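Local coordinates for protein cellulase (Rhodothermus marinus, PDB 3B7M) that hydrolyses internal beta-1,4-glucosidic bonds of cellulose as an endoglucanase of glycoside hydrolase family 12, at residues F43-A48 against A204-A209; T89-A94 against E198-G203; N23-A28 against V56-N61; D10-A15 against V36-G41; A95-F100 against S192-F197. All coordinates share one frame; numbering follows the deposited sequence. Where two conformers were deposited one is given.

Contact 1 of 5, residues F43-A48 against A204-A209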
# COMPACT_ATOMS: atom_id res chain seq x y z
N PHE A 43 6.43 3.76 -12.24
CA PHE A 43 7.53 4.56 -11.72
C PHE A 43 8.74 3.77 -11.29
O PHE A 43 8.64 2.59 -10.91
CB PHE A 43 7.05 5.55 -10.62
CG PHE A 43 6.61 4.89 -9.34
CD1 PHE A 43 7.52 4.62 -8.32
CD2 PHE A 43 5.27 4.57 -9.15
CE1 PHE A 43 7.11 4.03 -7.14
CE2 PHE A 43 4.85 3.99 -7.97
CZ PHE A 43 5.76 3.73 -6.96
N THR A 44 9.90 4.41 -11.39
CA THR A 44 11.17 3.85 -10.94
C THR A 44 11.74 4.79 -9.90
O THR A 44 11.78 6.00 -10.11
CB THR A 44 12.17 3.77 -12.11
OG1 THR A 44 11.60 2.95 -13.14
CG2 THR A 44 13.54 3.17 -11.66
N ILE A 45 12.16 4.23 -8.77
CA ILE A 45 12.91 5.01 -7.80
C ILE A 45 14.36 5.20 -8.30
O ILE A 45 15.15 4.25 -8.35
CB ILE A 45 12.87 4.36 -6.40
CG1 ILE A 45 11.41 4.02 -6.03
CG2 ILE A 45 13.48 5.32 -5.36
CD1 ILE A 45 11.22 3.28 -4.73
N THR A 46 14.68 6.43 -8.69
CA THR A 46 15.99 6.72 -9.28
C THR A 46 16.97 7.19 -8.21
O THR A 46 18.19 7.13 -8.42
CB THR A 46 15.89 7.82 -10.36
OG1 THR A 46 15.24 8.95 -9.81
CG2 THR A 46 15.11 7.33 -11.58
N ARG A 47 16.44 7.66 -7.09
CA ARG A 47 17.24 8.17 -5.98
C ARG A 47 16.57 7.89 -4.64
O ARG A 47 15.38 8.13 -4.48
CB ARG A 47 17.47 9.67 -6.15
CG ARG A 47 18.37 10.30 -5.10
CD ARG A 47 19.39 11.22 -5.76
NE ARG A 47 18.95 12.60 -5.96
CZ ARG A 47 18.86 13.22 -7.15
NH1 ARG A 47 19.15 12.58 -8.29
NH2 ARG A 47 18.47 14.49 -7.20
N ALA A 48 17.33 7.38 -3.69
CA ALA A 48 16.81 7.14 -2.36
C ALA A 48 17.97 7.04 -1.39
O ALA A 48 18.74 6.07 -1.42
CB ALA A 48 15.96 5.86 -2.32
N ALA A 204 16.81 2.66 -4.23
CA ALA A 204 17.02 3.02 -5.64
C ALA A 204 17.03 1.81 -6.55
O ALA A 204 17.72 0.82 -6.27
CB ALA A 204 18.32 3.85 -5.83
N GLY A 205 16.26 1.88 -7.63
CA GLY A 205 16.16 0.80 -8.61
C GLY A 205 14.87 0.02 -8.52
O GLY A 205 14.54 -0.72 -9.43
N LEU A 206 14.11 0.19 -7.43
CA LEU A 206 12.80 -0.44 -7.33
C LEU A 206 11.87 0.12 -8.41
O LEU A 206 11.91 1.31 -8.70
CB LEU A 206 12.20 -0.21 -5.96
CG LEU A 206 12.74 -1.03 -4.79
CD1 LEU A 206 12.18 -0.48 -3.49
CD2 LEU A 206 12.39 -2.51 -4.97
N ARG A 207 11.04 -0.73 -9.00
CA ARG A 207 10.14 -0.30 -10.06
C ARG A 207 8.69 -0.76 -9.78
O ARG A 207 8.46 -1.89 -9.32
CB ARG A 207 10.62 -0.85 -11.39
CG ARG A 207 10.25 -0.03 -12.59
CD ARG A 207 11.02 -0.51 -13.84
NE ARG A 207 10.22 -1.46 -14.63
CZ ARG A 207 9.12 -1.13 -15.31
NH1 ARG A 207 8.68 0.13 -15.30
NH2 ARG A 207 8.46 -2.06 -16.00
N SER A 208 7.74 0.12 -10.06
CA SER A 208 6.33 -0.20 -9.99
C SER A 208 5.75 -0.08 -11.40
O SER A 208 6.01 0.91 -12.09
CB SER A 208 5.62 0.76 -9.04
OG SER A 208 4.21 0.68 -9.20
N ALA A 209 5.00 -1.09 -11.82
CA ALA A 209 4.42 -1.11 -13.18
C ALA A 209 3.08 -1.79 -13.24
O ALA A 209 2.74 -2.61 -12.38
CB ALA A 209 5.39 -1.78 -14.18
O HOH W 1 19.38 3.84 -2.74

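Contact 2 of 5, residues T89-A94 against E198-G203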
# COMPACT_ATOMS: atom_id res chain seq x y z
N THR A 89 19.35 -5.05 -2.64
CA THR A 89 19.90 -4.29 -1.52
C THR A 89 18.85 -3.47 -0.77
O THR A 89 17.71 -3.34 -1.24
CB THR A 89 21.06 -3.36 -1.97
OG1 THR A 89 20.54 -2.36 -2.87
CG2 THR A 89 22.17 -4.15 -2.70
N GLY A 90 19.23 -2.95 0.39
CA GLY A 90 18.43 -2.01 1.16
C GLY A 90 17.44 -2.69 2.08
O GLY A 90 17.41 -3.92 2.18
N ARG A 91 16.65 -1.88 2.77
CA ARG A 91 15.60 -2.39 3.63
C ARG A 91 14.34 -1.70 3.18
O ARG A 91 14.23 -0.48 3.28
CB ARG A 91 15.89 -2.12 5.12
CG ARG A 91 17.09 -2.92 5.69
CD ARG A 91 17.20 -2.80 7.23
NE ARG A 91 17.18 -1.41 7.62
CZ ARG A 91 16.34 -0.85 8.48
NH1 ARG A 91 15.43 -1.54 9.17
NH2 ARG A 91 16.45 0.45 8.67
N TRP A 92 13.40 -2.49 2.66
CA TRP A 92 12.19 -1.97 2.03
C TRP A 92 11.15 -3.08 1.96
O TRP A 92 11.49 -4.26 2.08
CB TRP A 92 12.48 -1.46 0.60
CG TRP A 92 13.21 -2.47 -0.26
CD1 TRP A 92 14.56 -2.58 -0.45
CD2 TRP A 92 12.62 -3.54 -1.03
NE1 TRP A 92 14.85 -3.64 -1.29
CE2 TRP A 92 13.68 -4.25 -1.65
CE3 TRP A 92 11.30 -3.96 -1.27
CZ2 TRP A 92 13.46 -5.35 -2.48
CZ3 TRP A 92 11.09 -5.05 -2.08
CH2 TRP A 92 12.16 -5.74 -2.68
N ASN A 93 9.88 -2.72 1.77
CA ASN A 93 8.87 -3.69 1.37
C ASN A 93 8.13 -3.25 0.13
O ASN A 93 8.21 -2.09 -0.27
CB ASN A 93 7.90 -4.04 2.53
CG ASN A 93 6.98 -2.88 2.90
OD1 ASN A 93 6.55 -2.74 4.05
ND2 ASN A 93 6.66 -2.05 1.93
N ALA A 94 7.41 -4.17 -0.49
CA ALA A 94 6.49 -3.86 -1.56
C ALA A 94 5.10 -4.21 -1.02
O ALA A 94 4.82 -5.38 -0.74
CB ALA A 94 6.84 -4.67 -2.81
N GLU A 198 7.47 0.76 0.90
CA GLU A 198 7.85 1.39 2.17
C GLU A 198 9.37 1.30 2.26
O GLU A 198 9.92 0.19 2.29
CB GLU A 198 7.21 0.68 3.37
CG GLU A 198 5.70 0.86 3.48
CD GLU A 198 5.17 0.55 4.88
OE1 GLU A 198 5.46 -0.55 5.42
OE2 GLU A 198 4.46 1.41 5.45
N LEU A 199 10.04 2.45 2.26
CA LEU A 199 11.51 2.51 2.28
C LEU A 199 12.05 2.75 3.68
O LEU A 199 11.58 3.64 4.39
CB LEU A 199 12.02 3.60 1.31
CG LEU A 199 11.59 3.45 -0.15
CD1 LEU A 199 12.24 4.52 -1.02
CD2 LEU A 199 11.94 2.04 -0.68
N PHE A 200 13.02 1.94 4.08
CA PHE A 200 13.69 2.15 5.36
C PHE A 200 15.11 2.61 5.09
O PHE A 200 15.51 3.67 5.56
CB PHE A 200 13.66 0.88 6.23
CG PHE A 200 12.27 0.48 6.67
CD1 PHE A 200 11.39 -0.13 5.78
CD2 PHE A 200 11.85 0.71 7.97
CE1 PHE A 200 10.12 -0.52 6.18
CE2 PHE A 200 10.58 0.34 8.39
CZ PHE A 200 9.71 -0.28 7.49
N THR A 201 15.88 1.82 4.35
CA THR A 201 17.21 2.24 3.90
C THR A 201 17.38 1.97 2.41
O THR A 201 17.08 0.87 1.94
CB THR A 201 18.39 1.61 4.75
OG1 THR A 201 19.01 0.53 4.05
CG2 THR A 201 17.93 1.12 6.08
N GLY A 202 17.82 2.98 1.66
CA GLY A 202 18.03 2.82 0.22
C GLY A 202 16.70 2.70 -0.50
O GLY A 202 15.72 3.31 -0.08
N GLY A 203 16.67 1.90 -1.56
CA GLY A 203 15.48 1.76 -2.38
C GLY A 203 15.67 2.07 -3.86
O GLY A 203 14.79 1.77 -4.67
O HOH W 2 19.00 0.15 -1.86

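Contact 3 of 5, residues N23-A28 against V56-N61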
# COMPACT_ATOMS: atom_id res chain seq x y z
N ASN A 23 5.58 11.02 -4.28
CA ASN A 23 6.90 10.76 -3.74
C ASN A 23 6.81 10.39 -2.26
O ASN A 23 7.44 9.41 -1.83
CB ASN A 23 7.79 11.98 -4.00
CG ASN A 23 9.23 11.62 -4.25
OD1 ASN A 23 9.55 10.51 -4.69
ND2 ASN A 23 10.13 12.55 -3.92
N ASN A 24 6.00 11.13 -1.50
CA ASN A 24 5.58 10.74 -0.14
C ASN A 24 6.77 10.39 0.79
O ASN A 24 6.84 9.31 1.37
CB ASN A 24 4.55 9.59 -0.21
CG ASN A 24 3.76 9.37 1.11
OD1 ASN A 24 3.33 8.24 1.41
ND2 ASN A 24 3.56 10.44 1.87
N VAL A 25 7.71 11.32 0.91
CA VAL A 25 8.79 11.17 1.90
C VAL A 25 8.29 11.74 3.24
O VAL A 25 8.62 12.85 3.64
CB VAL A 25 10.13 11.83 1.43
CG1 VAL A 25 11.25 11.55 2.43
CG2 VAL A 25 10.53 11.33 0.04
N TRP A 26 7.48 10.95 3.94
CA TRP A 26 6.79 11.44 5.12
C TRP A 26 7.52 11.22 6.44
O TRP A 26 7.21 11.86 7.42
CB TRP A 26 5.37 10.85 5.20
CG TRP A 26 5.31 9.35 5.40
CD1 TRP A 26 5.27 8.38 4.42
CD2 TRP A 26 5.27 8.66 6.65
NE1 TRP A 26 5.21 7.14 5.00
CE2 TRP A 26 5.21 7.28 6.36
CE3 TRP A 26 5.28 9.07 8.00
CZ2 TRP A 26 5.15 6.30 7.37
CZ3 TRP A 26 5.23 8.10 9.00
CH2 TRP A 26 5.17 6.73 8.68
N GLY A 27 8.52 10.34 6.46
CA GLY A 27 9.13 9.95 7.73
C GLY A 27 10.61 10.22 7.82
O GLY A 27 11.29 9.69 8.69
N ALA A 28 11.13 11.04 6.91
CA ALA A 28 12.54 11.43 6.93
C ALA A 28 12.72 12.70 6.11
O ALA A 28 11.77 13.17 5.47
CB ALA A 28 13.42 10.31 6.38
N VAL A 56 9.43 3.70 9.04
CA VAL A 56 9.41 4.00 7.61
C VAL A 56 9.92 5.41 7.32
O VAL A 56 9.52 6.37 7.99
CB VAL A 56 7.96 3.86 7.06
CG1 VAL A 56 7.89 4.29 5.62
CG2 VAL A 56 7.47 2.43 7.19
N ALA A 57 10.80 5.52 6.32
CA ALA A 57 11.29 6.80 5.83
C ALA A 57 10.35 7.42 4.80
O ALA A 57 10.09 8.63 4.83
CB ALA A 57 12.67 6.63 5.23
N ALA A 58 9.82 6.59 3.91
CA ALA A 58 9.07 7.06 2.75
C ALA A 58 8.21 5.93 2.22
O ALA A 58 8.51 4.75 2.43
CB ALA A 58 10.02 7.52 1.68
N TYR A 59 7.14 6.31 1.52
CA TYR A 59 6.28 5.33 0.85
C TYR A 59 5.84 5.90 -0.49
O TYR A 59 4.69 6.35 -0.63
CB TYR A 59 5.08 4.98 1.75
CG TYR A 59 4.07 3.99 1.17
CD1 TYR A 59 4.46 2.76 0.63
CD2 TYR A 59 2.70 4.27 1.22
CE1 TYR A 59 3.52 1.85 0.13
CE2 TYR A 59 1.75 3.38 0.71
CZ TYR A 59 2.17 2.17 0.17
OH TYR A 59 1.23 1.30 -0.33
N PRO A 60 6.76 5.93 -1.48
CA PRO A 60 6.34 6.43 -2.80
C PRO A 60 5.31 5.44 -3.32
O PRO A 60 5.48 4.23 -3.14
CB PRO A 60 7.62 6.36 -3.63
CG PRO A 60 8.47 5.29 -2.94
CD PRO A 60 8.18 5.50 -1.48
N ASN A 61 4.23 5.93 -3.92
CA ASN A 61 3.10 5.06 -4.19
C ASN A 61 2.23 5.52 -5.34
O ASN A 61 2.27 6.68 -5.74
CB ASN A 61 2.24 4.89 -2.92
CG ASN A 61 1.49 6.14 -2.55
OD1 ASN A 61 0.34 6.31 -2.96
ND2 ASN A 61 2.12 7.03 -1.80

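Contact 4 of 5, residues D10-A15 against V36-G41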
# COMPACT_ATOMS: atom_id res chain seq x y z
N ASP A 10 5.99 15.88 -3.68
CA ASP A 10 5.56 15.95 -5.07
C ASP A 10 4.52 14.88 -5.39
O ASP A 10 4.61 13.75 -4.89
CB ASP A 10 6.73 15.78 -6.04
CG ASP A 10 7.57 17.04 -6.16
OD1 ASP A 10 7.22 18.08 -5.57
OD2 ASP A 10 8.61 16.99 -6.83
N THR A 11 3.55 15.25 -6.21
CA THR A 11 2.57 14.31 -6.72
C THR A 11 2.21 14.64 -8.17
O THR A 11 2.37 15.78 -8.62
CB THR A 11 1.30 14.27 -5.83
OG1 THR A 11 0.43 13.23 -6.28
CG2 THR A 11 0.56 15.61 -5.89
N ARG A 12 1.75 13.63 -8.90
CA ARG A 12 1.25 13.79 -10.27
C ARG A 12 0.03 12.90 -10.49
O ARG A 12 0.01 11.75 -10.05
CB ARG A 12 2.33 13.39 -11.30
CG ARG A 12 3.45 14.43 -11.51
CD ARG A 12 2.93 15.75 -12.08
NE ARG A 12 4.04 16.65 -12.40
CZ ARG A 12 4.64 17.46 -11.53
NH1 ARG A 12 4.24 17.50 -10.26
NH2 ARG A 12 5.64 18.23 -11.93
N THR A 13 -0.98 13.45 -11.17
CA THR A 13 -2.12 12.68 -11.63
C THR A 13 -1.69 11.98 -12.91
O THR A 13 -1.02 12.60 -13.75
CB THR A 13 -3.34 13.61 -11.92
OG1 THR A 13 -3.61 14.45 -10.79
CG2 THR A 13 -4.57 12.80 -12.24
N VAL A 14 -2.06 10.72 -13.05
CA VAL A 14 -1.64 9.92 -14.20
C VAL A 14 -2.81 9.10 -14.75
O VAL A 14 -3.91 9.09 -14.17
CB VAL A 14 -0.48 8.96 -13.81
CG1 VAL A 14 0.75 9.74 -13.30
CG2 VAL A 14 -0.94 7.96 -12.75
N ALA A 15 -2.57 8.41 -15.86
CA ALA A 15 -3.51 7.43 -16.40
C ALA A 15 -4.90 8.02 -16.60
O ALA A 15 -5.89 7.48 -16.10
CB ALA A 15 -3.56 6.21 -15.49
N VAL A 36 8.41 9.07 -13.28
CA VAL A 36 7.02 8.67 -13.46
C VAL A 36 6.62 8.73 -14.93
O VAL A 36 6.85 9.74 -15.60
CB VAL A 36 6.05 9.61 -12.66
CG1 VAL A 36 4.63 9.08 -12.70
CG2 VAL A 36 6.50 9.76 -11.21
N GLY A 37 6.01 7.64 -15.41
CA GLY A 37 5.35 7.64 -16.72
C GLY A 37 3.95 8.17 -16.56
O GLY A 37 3.14 7.58 -15.85
N LEU A 38 3.66 9.29 -17.22
CA LEU A 38 2.42 10.02 -17.04
C LEU A 38 1.18 9.35 -17.63
O LEU A 38 0.07 9.63 -17.19
CB LEU A 38 2.56 11.45 -17.57
CG LEU A 38 3.56 12.33 -16.82
CD1 LEU A 38 3.98 13.51 -17.69
CD2 LEU A 38 2.96 12.81 -15.49
N GLU A 39 1.37 8.47 -18.61
CA GLU A 39 0.24 7.74 -19.19
C GLU A 39 -0.11 6.48 -18.39
O GLU A 39 -1.29 6.16 -18.19
CB GLU A 39 0.54 7.37 -20.65
CG GLU A 39 -0.48 6.42 -21.30
CD GLU A 39 -1.85 7.06 -21.55
OE1 GLU A 39 -1.96 8.31 -21.55
OE2 GLU A 39 -2.83 6.30 -21.74
N THR A 40 0.91 5.78 -17.91
CA THR A 40 0.71 4.50 -17.22
C THR A 40 0.70 4.62 -15.69
O THR A 40 0.09 3.79 -15.00
CB THR A 40 1.82 3.53 -17.62
OG1 THR A 40 3.08 4.15 -17.34
CG2 THR A 40 1.73 3.21 -19.11
N GLY A 41 1.42 5.62 -15.16
CA GLY A 41 1.68 5.68 -13.72
C GLY A 41 2.85 4.82 -13.24
O GLY A 41 3.14 4.79 -12.04

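Contact 5 of 5, residues A95-F100 against S192-F197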
# COMPACT_ATOMS: atom_id res chain seq x y z
N ALA A 95 4.26 -3.20 -0.84
CA ALA A 95 3.06 -3.38 -0.05
C ALA A 95 1.90 -2.53 -0.55
O ALA A 95 2.09 -1.35 -0.88
CB ALA A 95 3.36 -3.04 1.43
N TYR A 96 0.72 -3.15 -0.64
CA TYR A 96 -0.54 -2.40 -0.71
C TYR A 96 -0.89 -1.76 0.61
O TYR A 96 -0.55 -2.29 1.68
CB TYR A 96 -1.70 -3.32 -1.08
CG TYR A 96 -1.80 -3.58 -2.56
CD1 TYR A 96 -0.97 -4.52 -3.17
CD2 TYR A 96 -2.71 -2.89 -3.35
CE1 TYR A 96 -1.05 -4.75 -4.54
CE2 TYR A 96 -2.79 -3.12 -4.71
CZ TYR A 96 -1.96 -4.07 -5.29
OH TYR A 96 -2.02 -4.32 -6.65
N ASP A 97 -1.58 -0.62 0.53
CA ASP A 97 -2.11 0.06 1.70
C ASP A 97 -3.54 0.48 1.37
O ASP A 97 -3.78 1.21 0.39
CB ASP A 97 -1.24 1.28 2.02
CG ASP A 97 -1.23 1.66 3.50
OD1 ASP A 97 -1.91 1.01 4.33
OD2 ASP A 97 -0.50 2.62 3.84
N ILE A 98 -4.50 -0.00 2.15
CA ILE A 98 -5.91 0.28 1.92
C ILE A 98 -6.50 0.96 3.15
O ILE A 98 -6.35 0.46 4.28
CB ILE A 98 -6.71 -1.01 1.60
CG1 ILE A 98 -5.98 -1.83 0.50
CG2 ILE A 98 -8.11 -0.65 1.15
CD1 ILE A 98 -6.61 -3.18 0.16
N PHE A 99 -7.15 2.11 2.95
CA PHE A 99 -7.66 2.89 4.09
C PHE A 99 -9.18 2.89 4.23
O PHE A 99 -9.91 3.06 3.25
CB PHE A 99 -7.12 4.32 4.04
CG PHE A 99 -5.67 4.41 4.39
CD1 PHE A 99 -5.26 4.42 5.73
CD2 PHE A 99 -4.70 4.48 3.39
CE1 PHE A 99 -3.90 4.49 6.06
CE2 PHE A 99 -3.34 4.56 3.71
CZ PHE A 99 -2.94 4.57 5.04
N PHE A 100 -9.63 2.69 5.47
CA PHE A 100 -11.05 2.67 5.83
C PHE A 100 -11.31 3.70 6.91
O PHE A 100 -10.48 3.89 7.80
CB PHE A 100 -11.46 1.31 6.38
CG PHE A 100 -11.17 0.17 5.46
CD1 PHE A 100 -9.92 -0.42 5.44
CD2 PHE A 100 -12.15 -0.31 4.61
CE1 PHE A 100 -9.64 -1.49 4.58
CE2 PHE A 100 -11.88 -1.38 3.75
CZ PHE A 100 -10.62 -1.97 3.75
N SER A 192 -9.48 4.56 -0.12
CA SER A 192 -8.47 4.50 -1.17
C SER A 192 -7.71 3.19 -1.17
O SER A 192 -7.69 2.46 -0.16
CB SER A 192 -7.48 5.65 -1.02
OG SER A 192 -6.90 5.65 0.28
N VAL A 193 -7.08 2.90 -2.31
CA VAL A 193 -6.22 1.74 -2.47
C VAL A 193 -4.93 2.25 -3.05
O VAL A 193 -4.93 2.88 -4.12
CB VAL A 193 -6.81 0.71 -3.45
CG1 VAL A 193 -5.78 -0.40 -3.74
CG2 VAL A 193 -8.13 0.13 -2.92
N GLN A 194 -3.82 1.98 -2.36
CA GLN A 194 -2.50 2.39 -2.83
C GLN A 194 -1.60 1.18 -2.90
O GLN A 194 -1.79 0.23 -2.16
CB GLN A 194 -1.85 3.35 -1.84
CG GLN A 194 -2.75 4.39 -1.24
CD GLN A 194 -2.01 5.28 -0.29
OE1 GLN A 194 -1.42 4.81 0.67
NE2 GLN A 194 -2.02 6.57 -0.55
N THR A 195 -0.58 1.24 -3.77
CA THR A 195 0.53 0.31 -3.66
C THR A 195 1.84 1.04 -3.95
O THR A 195 1.85 2.06 -4.63
CB THR A 195 0.38 -0.90 -4.58
OG1 THR A 195 1.23 -1.96 -4.11
CG2 THR A 195 0.76 -0.54 -6.04
N GLY A 196 2.93 0.51 -3.41
CA GLY A 196 4.25 1.07 -3.62
C GLY A 196 5.24 0.42 -2.66
O GLY A 196 5.07 -0.73 -2.28
N PHE A 197 6.28 1.17 -2.29
CA PHE A 197 7.36 0.62 -1.52
C PHE A 197 7.55 1.42 -0.25
O PHE A 197 7.74 2.64 -0.31
CB PHE A 197 8.64 0.59 -2.36
CG PHE A 197 8.46 -0.04 -3.72
CD1 PHE A 197 8.52 -1.41 -3.89
CD2 PHE A 197 8.20 0.75 -4.84
CE1 PHE A 197 8.35 -1.99 -5.15
CE2 PHE A 197 8.01 0.18 -6.09
CZ PHE A 197 8.09 -1.20 -6.24

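Contact 1 of 5, residues F43-A48 against A204-A209
Ser208 CB sits over one face of the Phe43 ring, 3.7 Å from its centroid and 20° off the normal, a CH-pi contact displaced toward the CE2 and CZ rim. Phe43 CG lies between its backbone N and carbonyl carbon (chi1 68°), which swings the ring back over the partner strand. The Ser208 hydroxyl passes alongside, with OG 3.6 Å from Phe43 CE2, and is held by a hydrogen bond with Trp82 NE1. Here strand 43-48 runs antiparallel to strand 207-215 within the smaller, six-stranded sheet of the family 12 jelly-roll sandwich. Phe43 and Ser208 are a hydrogen-bonded pair, and the bond from Ser208 N to Phe43 O is 2.8 Å and nearly straight. On the opposite face of the sheet from Phe43 and Ser208, Thr44 and Arg207 form a non-hydrogen-bonded pair whose side chains cross, Thr44 OG1 touching Arg207 CG at 3.3 Å. Beyond them the partner chain is loop, yet Ile45 stays bonded at both ends: its N to Leu206 O at 2.9 Å, its O from Gly205 N at 2.7 Å. The Ile45 and Leu206 side chains run side by side, CD1 of Ile45 3.8 Å from CB of Leu206, and both rest on Phe197 of the facing sheet. A water bridges Ala48 O and Ala204 N.

Contact 2 of 5, residues T89-A94 against E198-G203
Phe200 and Thr201 both sit opposite Arg91, making a classic beta bulge between strand 91-101 and the chain that continues strand 189-199. Arg91 O is the pivot, accepting from Phe200 N at 2.8 Å and from Thr201 N at 3.0 Å. Arg91 N completes the pair with a 2.9 Å bond to Thr201 O. The Arg91 side chain bends at chi3 and brings one guanidinium face against Phe200 CB, which lies 3.7 Å above the guanidinium plane, with Thr201 CG2 at the edge. Beyond the two segments, Arg91 NH1 forms a salt bridge with Asp124 and NH2 bonds to Gly53 O. An alanine in place of Arg91 would probably leave Asp124 without its charge mate, Gly53 O without this donor, and Phe200 CB uncovered on this side. Trp92 CB packs on Leu199 CD2 at 3.8 Å, while its indole NE1 turns back to donate to Thr89 O (2.9 Å), which lies in the ring plane. A water also links Thr89 OG1 with Gly203 N. The arrangement is that of a bulge at a strand corner: at Phe200 the chain turns out of the larger jelly-roll sheet, on its way to strand 207-215 in the smaller one.

Contact 3 of 5, residues N23-A28 against V56-N61
Asn24 O is gripped twice: Tyr59 N reaches it across the contact in a nearly straight 3.0 Å bond (169°), and Trp26 N adds a weak one that closes an inverse gamma turn centred on Val25. A second cross-link follows, 2.8 Å from Gly27 N to Ala57 O, with the donor well above the carbonyl plane. Gly27 packs so closely here that a CB would run into Val56 O. Between these bonds the Trp26 indole folds over the other loop, its CG between the backbone N and the carbonyl carbon (chi1 65°). Val56 O lies over one face of the indole, Tyr59 CB meets its edge near the plane at NE1, and CZ2 touches Val56 CB at 3.7 Å. Ala28 CB also touches Ala57 CB at 3.9 Å. Asn61 ND2 bonds to Tyr59 O within its own segment at 2.9 Å, the carbonyl oxygen lying in the amide plane, while Tyr59 OH bonds to Ala95 O. Both segments lie in connections that lead from one sheet of the jelly roll to the other, and the combination at their meeting point is an inverse gamma turn in 23-28 beside a classic beta bulge in which Ala57 and Ala58 both face Leu199.

Contact 4 of 5, residues D10-A15 against V36-G41
Val14 carries the tight half of this contact, with each of its methyls pressed on a different part of segment 36-41. CG2 lies between its own backbone N and carbonyl carbon, which sets it 3.6 Å from Gly41 CA. CG1, beside the backbone N, meets Val36 CG1 at 4.0 Å, the two valine side chains set crosswise. Val21 of strand 19-22 touches both valines, and the contact joins an edge strand of the larger sheet to a strand of the smaller one. An alanine in place of Val14 would probably open a gap against Gly41 and leave Val36 CG1 without its neighbour. Next to this packing comes a hydrogen bond from Ala15 N to Leu38 O at 3.2 Å, its donor tilted 30° from the carbonyl plane. Ala15 CA also gives a short CA-H...O contact to Glu39 O, at 3.1 Å. The turn receiving them is braced internally by Gly41 N bonding to Gly37 O at 2.7 Å. Toward solvent the fit slackens. Leu38 CD2 comes no nearer than 4.3 Å to Arg12 CB, and the exposed guanidinium of Arg12 bonds back to its own strand, NH1 to Thr11 O, instead of crossing. With little hydrogen bonding and no salt bridge between the segments, the union depends mainly on the fit of aliphatic groups round Val14.

Contact 5 of 5, residues A95-F100 against S192-F197
Tyr96 lays its ring against Thr195 across two central, antiparallel strands of the larger jelly-roll sheet, 91-101 and 189-199. Thr195 CB stands almost squarely over the ring face, 3.8 Å from the centroid and 6° off the normal, while Val193 CG1 comes to the ring edge near its plane, 4.0 Å from CD2. On this same face of the sheet Ile98 and Val193 run alongside each other, their CG2 methyls in contact at 4.1 Å. It is the face turned to the smaller sheet, where Phe211 touches both Tyr96 and Thr195, and Tyr96 OH bonds to Thr80 OG1. The other face carries Asp97, Phe99, Ser192 and Gln194, on the side where Tyr59 and Asn61 also pack; in family 12 the side of this sheet away from the sandwich interior is the one that lines the substrate cleft. Asp97 and Gln194 extend in the same direction, carboxylate and amide planes 52° apart, and their backbones are joined by Asp97 N to Gln194 O at 2.8 Å and Gln194 N to Asp97 O at 2.9 Å. Gln194 NE2 is bonded to Gln63 OE1. Its amide stands nearly upright to the Phe99 ring, and Gln194 OE1 meets the ring edge in plane, 3.6 Å from CE2.

How the contacts relate
From the N terminus, contact 4 closes the first loop, bringing strand 11-14 to the end of strand 32-37. Segment 23-28 lies inside that loop but pairs beyond it, so contact 3 crosses contact 4, and Asn23 N bonds to Asp10 O where they meet. Contact 1 opens at 43-48, before contact 3 is complete, and so crosses contact 3 in turn; its long loop, closed by 204-209, encloses contact 2, which itself encloses contact 5 on the same two strands. Contacts 2 and 5 pair two neighbouring strands of the larger sheet, contact 1 two of the smaller, and contact 4 joins the sheets at one border. Phe197 of contact 5 packs against contacts 1 and 2, while Leu199 bonds contact 2 to contact 3.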